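Local coordinates for periplasmic binding protein (Mycobacterium smegmatis, PDB 4MDY) that probably binds an iron-containing solute outside the cell membrane and delivers it to an ABC transporter for uptake, at residues V17-F21 / T121-G126; P216-I220 / A245-V249. Numbering follows the deposited sequence.

Interaction 1: residues V17-F21 / T121-G126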
loop_
_atom_site.group_PDB
_atom_site.type_symbol
_atom_site.label_atom_id
_atom_site.label_comp_id
_atom_site.label_asym_id
_atom_site.label_seq_id
_atom_site.Cartn_x
_atom_site.Cartn_y
_atom_site.Cartn_z
ATOM N N VAL A 17 -15.962 16.758 1.649
ATOM C CA VAL A 17 -14.693 16.406 1.002
ATOM C C VAL A 17 -14.826 16.490 -0.507
ATOM O O VAL A 17 -15.892 16.245 -1.055
ATOM C CB VAL A 17 -14.155 15.015 1.413
ATOM C CG1 VAL A 17 -13.867 14.985 2.904
ATOM C CG2 VAL A 17 -15.114 13.900 1.026
ATOM N N ARG A 18 -13.725 16.839 -1.160
ATOM C CA ARG A 18 -13.692 17.036 -2.600
ATOM C C ARG A 18 -12.884 15.925 -3.248
ATOM O O ARG A 18 -11.770 15.620 -2.819
ATOM C CB ARG A 18 -13.091 18.404 -2.921
ATOM C CG ARG A 18 -13.713 19.518 -2.093
ATOM C CD ARG A 18 -13.183 20.881 -2.495
ATOM N NE ARG A 18 -13.716 21.310 -3.791
ATOM C CZ ARG A 18 -14.847 22.000 -3.976
ATOM N NH1 ARG A 18 -15.614 22.361 -2.946
ATOM N NH2 ARG A 18 -15.213 22.337 -5.213
ATOM N N HIS A 19 -13.456 15.305 -4.270
ATOM C CA HIS A 19 -12.834 14.152 -4.909
ATOM C C HIS A 19 -13.084 14.181 -6.424
ATOM O O HIS A 19 -13.634 15.156 -6.958
ATOM C CB HIS A 19 -13.354 12.857 -4.254
ATOM C CG HIS A 19 -14.845 12.766 -4.193
ATOM N ND1 HIS A 19 -15.625 12.637 -5.319
ATOM C CD2 HIS A 19 -15.703 12.799 -3.147
ATOM C CE1 HIS A 19 -16.898 12.593 -4.974
ATOM N NE2 HIS A 19 -16.975 12.692 -3.661
ATOM N N ALA A 20 -12.686 13.114 -7.107
ATOM C CA ALA A 20 -12.722 13.062 -8.573
ATOM C C ALA A 20 -14.116 13.248 -9.179
ATOM O O ALA A 20 -14.237 13.670 -10.320
ATOM C CB ALA A 20 -12.117 11.756 -9.065
ATOM N N PHE A 21 -15.154 12.912 -8.421
ATOM C CA PHE A 21 -16.537 12.974 -8.902
ATOM C C PHE A 21 -17.368 14.078 -8.248
ATOM O O PHE A 21 -18.596 14.072 -8.324
ATOM C CB PHE A 21 -17.166 11.596 -8.716
ATOM C CG PHE A 21 -16.349 10.505 -9.338
ATOM C CD1 PHE A 21 -16.162 10.474 -10.712
ATOM C CD2 PHE A 21 -15.717 9.550 -8.559
ATOM C CE1 PHE A 21 -15.390 9.495 -11.304
ATOM C CE2 PHE A 21 -14.944 8.560 -9.146
ATOM C CZ PHE A 21 -14.780 8.534 -10.519
ATOM N N THR A 121 -20.185 8.792 -0.153
ATOM C CA THR A 121 -19.146 7.938 -0.698
ATOM C C THR A 121 -17.903 8.783 -0.959
ATOM O O THR A 121 -17.985 9.852 -1.575
ATOM C CB THR A 121 -19.644 7.252 -1.983
ATOM O OG1 THR A 121 -20.712 6.352 -1.654
ATOM C CG2 THR A 121 -18.536 6.480 -2.677
ATOM N N VAL A 122 -16.765 8.303 -0.465
ATOM C CA VAL A 122 -15.483 8.993 -0.619
ATOM C C VAL A 122 -14.710 8.326 -1.748
ATOM O O VAL A 122 -14.343 7.148 -1.647
ATOM C CB VAL A 122 -14.633 8.942 0.672
ATOM C CG1 VAL A 122 -13.376 9.799 0.516
ATOM C CG2 VAL A 122 -15.438 9.396 1.878
ATOM N N ALA A 123 -14.465 9.089 -2.813
ATOM C CA ALA A 123 -13.746 8.616 -3.991
ATOM C C ALA A 123 -12.288 9.055 -3.992
ATOM O O ALA A 123 -11.864 9.897 -3.187
ATOM C CB ALA A 123 -14.425 9.126 -5.258
ATOM N N GLN A 124 -11.534 8.486 -4.924
ATOM C CA GLN A 124 -10.180 8.934 -5.210
ATOM C C GLN A 124 -10.184 10.444 -5.479
ATOM O O GLN A 124 -11.190 11.010 -5.926
ATOM C CB GLN A 124 -9.580 8.171 -6.395
ATOM C CG GLN A 124 -10.260 8.409 -7.743
ATOM C CD GLN A 124 -11.374 7.420 -8.052
ATOM O OE1 GLN A 124 -12.031 6.890 -7.151
ATOM N NE2 GLN A 124 -11.587 7.168 -9.334
ATOM N N THR A 125 -9.074 11.095 -5.189
ATOM C CA THR A 125 -9.031 12.559 -5.258
ATOM C C THR A 125 -8.813 13.067 -6.674
ATOM O O THR A 125 -9.309 14.138 -7.035
ATOM C CB THR A 125 -7.929 13.129 -4.347
ATOM O OG1 THR A 125 -6.708 12.431 -4.586
ATOM C CG2 THR A 125 -8.292 12.959 -2.898
ATOM N N GLY A 126 -8.069 12.307 -7.470
ATOM C CA GLY A 126 -7.713 12.714 -8.823
ATOM C C GLY A 126 -8.006 11.634 -9.843
ATOM O O GLY A 126 -9.036 10.968 -9.772
#
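His19, Ala20 and Ala123 carry much of this contact. His19 ends strand 15-19 and lies against Ala123 and Gln124. The CB of Ala123 sits over one face of the His19 imidazole ring, 4.0 Å from the centroid, a CH-pi contact. The ring is held in place at both nitrogens. ND1 of His19 accepts from Phe21 N at 3.1 Å, which ties the ring to the turn that follows. NE2 is hydrogen-bonded to Thr24 OG1 on the next strand. Ala20 makes the one hydrogen bond between the two segments: its N donates to Gln124 O at 2.8 Å. The CB of Ala20 also reaches Gly126 O at 3.3 Å. Ala123 CB also meets the edge of the Phe21 ring, 3.6 Å from Phe21 CD2. Thus one methyl group touches both aromatic side chains. Tyr112 of helix 109-116 meets both rings as well. The strand pieces 17-19 and 121-123 run at 48° to each other, with their axes 7.1 Å apart at closest approach, so they pack without pairing. The contact fastens the turn of the N-terminal β-hairpin 15-26 onto an outermost strand of the parallel sheet in the N-terminal lobe of a solute-binding protein.

Interaction 2: residues P216-I220 / A245-V249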
loop_
_atom_site.group_PDB
_atom_site.type_symbol
_atom_site.label_atom_id
_atom_site.label_comp_id
_atom_site.label_asym_id
_atom_site.label_seq_id
_atom_site.Cartn_x
_atom_site.Cartn_y
_atom_site.Cartn_z
ATOM N N PRO A 216 11.847 -6.833 -19.779
ATOM C CA PRO A 216 11.805 -8.063 -20.563
ATOM C C PRO A 216 13.004 -8.970 -20.277
ATOM O O PRO A 216 14.056 -8.496 -19.860
ATOM C CB PRO A 216 11.807 -7.571 -22.010
ATOM C CG PRO A 216 12.315 -6.171 -21.960
ATOM C CD PRO A 216 11.932 -5.627 -20.625
ATOM N N ARG A 217 12.827 -10.268 -20.494
ATOM C CA ARG A 217 13.840 -11.255 -20.123
ATOM C C ARG A 217 15.232 -10.946 -20.691
ATOM O O ARG A 217 16.240 -11.126 -20.012
ATOM C CB ARG A 217 13.402 -12.649 -20.570
ATOM C CG ARG A 217 14.175 -13.760 -19.892
ATOM C CD ARG A 217 13.483 -15.108 -20.039
ATOM N NE ARG A 217 14.302 -16.155 -19.440
ATOM C CZ ARG A 217 14.435 -16.359 -18.132
ATOM N NH1 ARG A 217 13.788 -15.595 -17.252
ATOM N NH2 ARG A 217 15.226 -17.338 -17.696
ATOM N N ASP A 218 15.282 -10.474 -21.932
ATOM C CA ASP A 218 16.560 -10.173 -22.570
ATOM C C ASP A 218 17.270 -8.919 -21.999
ATOM O O ASP A 218 18.441 -8.686 -22.307
ATOM C CB ASP A 218 16.398 -10.086 -24.096
ATOM C CG ASP A 218 15.566 -8.906 -24.536
ATOM O OD1 ASP A 218 14.587 -8.565 -23.847
ATOM O OD2 ASP A 218 15.886 -8.328 -25.588
ATOM N N GLU A 219 16.583 -8.139 -21.160
ATOM C CA GLU A 219 17.167 -6.919 -20.566
ATOM C C GLU A 219 17.450 -7.012 -19.061
ATOM O O GLU A 219 17.891 -6.049 -18.451
ATOM C CB GLU A 219 16.254 -5.717 -20.838
ATOM C CG GLU A 219 16.241 -5.281 -22.295
ATOM C CD GLU A 219 15.262 -4.148 -22.563
ATOM O OE1 GLU A 219 15.110 -3.263 -21.694
ATOM O OE2 GLU A 219 14.640 -4.142 -23.647
ATOM N N ILE A 220 17.206 -8.166 -18.459
ATOM C CA ILE A 220 17.320 -8.299 -17.009
ATOM C C ILE A 220 18.710 -7.946 -16.480
ATOM O O ILE A 220 18.833 -7.146 -15.550
ATOM C CB ILE A 220 16.934 -9.717 -16.551
ATOM C CG1 ILE A 220 15.433 -9.919 -16.721
ATOM C CG2 ILE A 220 17.316 -9.944 -15.099
ATOM C CD1 ILE A 220 15.003 -11.362 -16.591
ATOM N N ALA A 245 16.324 -20.037 -8.722
ATOM C CA ALA A 245 16.415 -21.135 -9.690
ATOM C C ALA A 245 16.466 -20.659 -11.150
ATOM O O ALA A 245 16.834 -21.425 -12.038
ATOM C CB ALA A 245 15.256 -22.109 -9.496
ATOM N N ASP A 246 16.080 -19.413 -11.406
ATOM C CA ASP A 246 16.119 -18.866 -12.757
ATOM C C ASP A 246 17.581 -18.628 -13.146
ATOM O O ASP A 246 18.314 -17.991 -12.397
ATOM C CB ASP A 246 15.300 -17.566 -12.835
ATOM C CG ASP A 246 15.350 -16.931 -14.203
ATOM O OD1 ASP A 246 16.364 -16.283 -14.515
ATOM O OD2 ASP A 246 14.380 -17.076 -14.970
ATOM N N PRO A 247 18.012 -19.145 -14.316
ATOM C CA PRO A 247 19.432 -19.083 -14.661
ATOM C C PRO A 247 19.948 -17.666 -14.905
ATOM O O PRO A 247 21.124 -17.418 -14.698
ATOM C CB PRO A 247 19.534 -19.928 -15.938
ATOM C CG PRO A 247 18.162 -19.957 -16.509
ATOM C CD PRO A 247 17.213 -19.813 -15.361
ATOM N N ILE A 248 19.081 -16.751 -15.328
ATOM C CA ILE A 248 19.496 -15.358 -15.498
ATOM C C ILE A 248 19.635 -14.706 -14.121
ATOM O O ILE A 248 20.661 -14.102 -13.821
ATOM C CB ILE A 248 18.531 -14.579 -16.418
ATOM C CG1 ILE A 248 18.619 -15.149 -17.840
ATOM C CG2 ILE A 248 18.872 -13.095 -16.407
ATOM C CD1 ILE A 248 17.590 -14.601 -18.807
ATOM N N VAL A 249 18.620 -14.859 -13.276
ATOM C CA VAL A 249 18.673 -14.330 -11.915
ATOM C C VAL A 249 19.908 -14.879 -11.186
ATOM O O VAL A 249 20.624 -14.128 -10.515
ATOM C CB VAL A 249 17.364 -14.608 -11.134
ATOM C CG1 VAL A 249 17.478 -14.158 -9.685
ATOM C CG2 VAL A 249 16.191 -13.897 -11.794
#
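The polar part of this contact centres on Arg217 and Asp246. The Arg217 side chain is extended, with chi1 to chi3 all t, and so spans the gap between the two segments. Its guanidinium forms a salt bridge with one carboxylate oxygen. NH1 of Arg217 donates to Asp246 OD2 at 2.8 Å, and NH2 of Arg217 donates to the same OD2 at 2.9 Å. NH1 also bonds to Gly187 O, so the guanidinium joins a third part of the chain.

The other carboxylate oxygen serves the helix. Asp246 is the N-cap of helix 247-250. Its OD1 accepts from Val249 N at 2.9 Å and, in a weak bond, from Ile248 N at 2.9 Å. One side chain therefore caps a helix and binds an arginine, with a separate oxygen for each task.

The apolar part lies beside the salt bridge. CD1 of Ile248 rests over a face of the guanidinium, 3.7 Å from Arg217 CZ. CD of Pro247 approaches the edge, 3.9 Å from Arg217 NH2. Further along, CG2 of Ile220 meets CG2 of Ile248 at 3.7 Å. Ile220 lies in helix 220-224 and also touches Leu252, so two short helices are in contact through their isoleucines.

In this way the loop after strand 214-215 is joined to the start of helix 247-250, at the periphery of the C-terminal α/β lobe. The central feature is an aspartate N-cap that doubles as a salt-bridge partner.

Overall arrangement
The centre of the chain lies between interactions 1 and 2. Their centres are about 41 Å apart, their nearest atoms are about 28 Å apart, and they do not touch. Both segments of interaction 1 precede those of interaction 2 in the sequence. Each belongs to a different lobe. Interaction 1 uses strand 121-123, an outermost strand of the parallel sheet 33-35, 99-102 and 121-123. Interaction 2 lies in the lobe built on strands 176-181, 207-208, 229-233 and 260-262. Helix 148-168 falls between these sheets in sequence, as does the linking helix of this family. Each contact is local to its own lobe and neither bridges the two, which fits a two-lobed solute-binding protein.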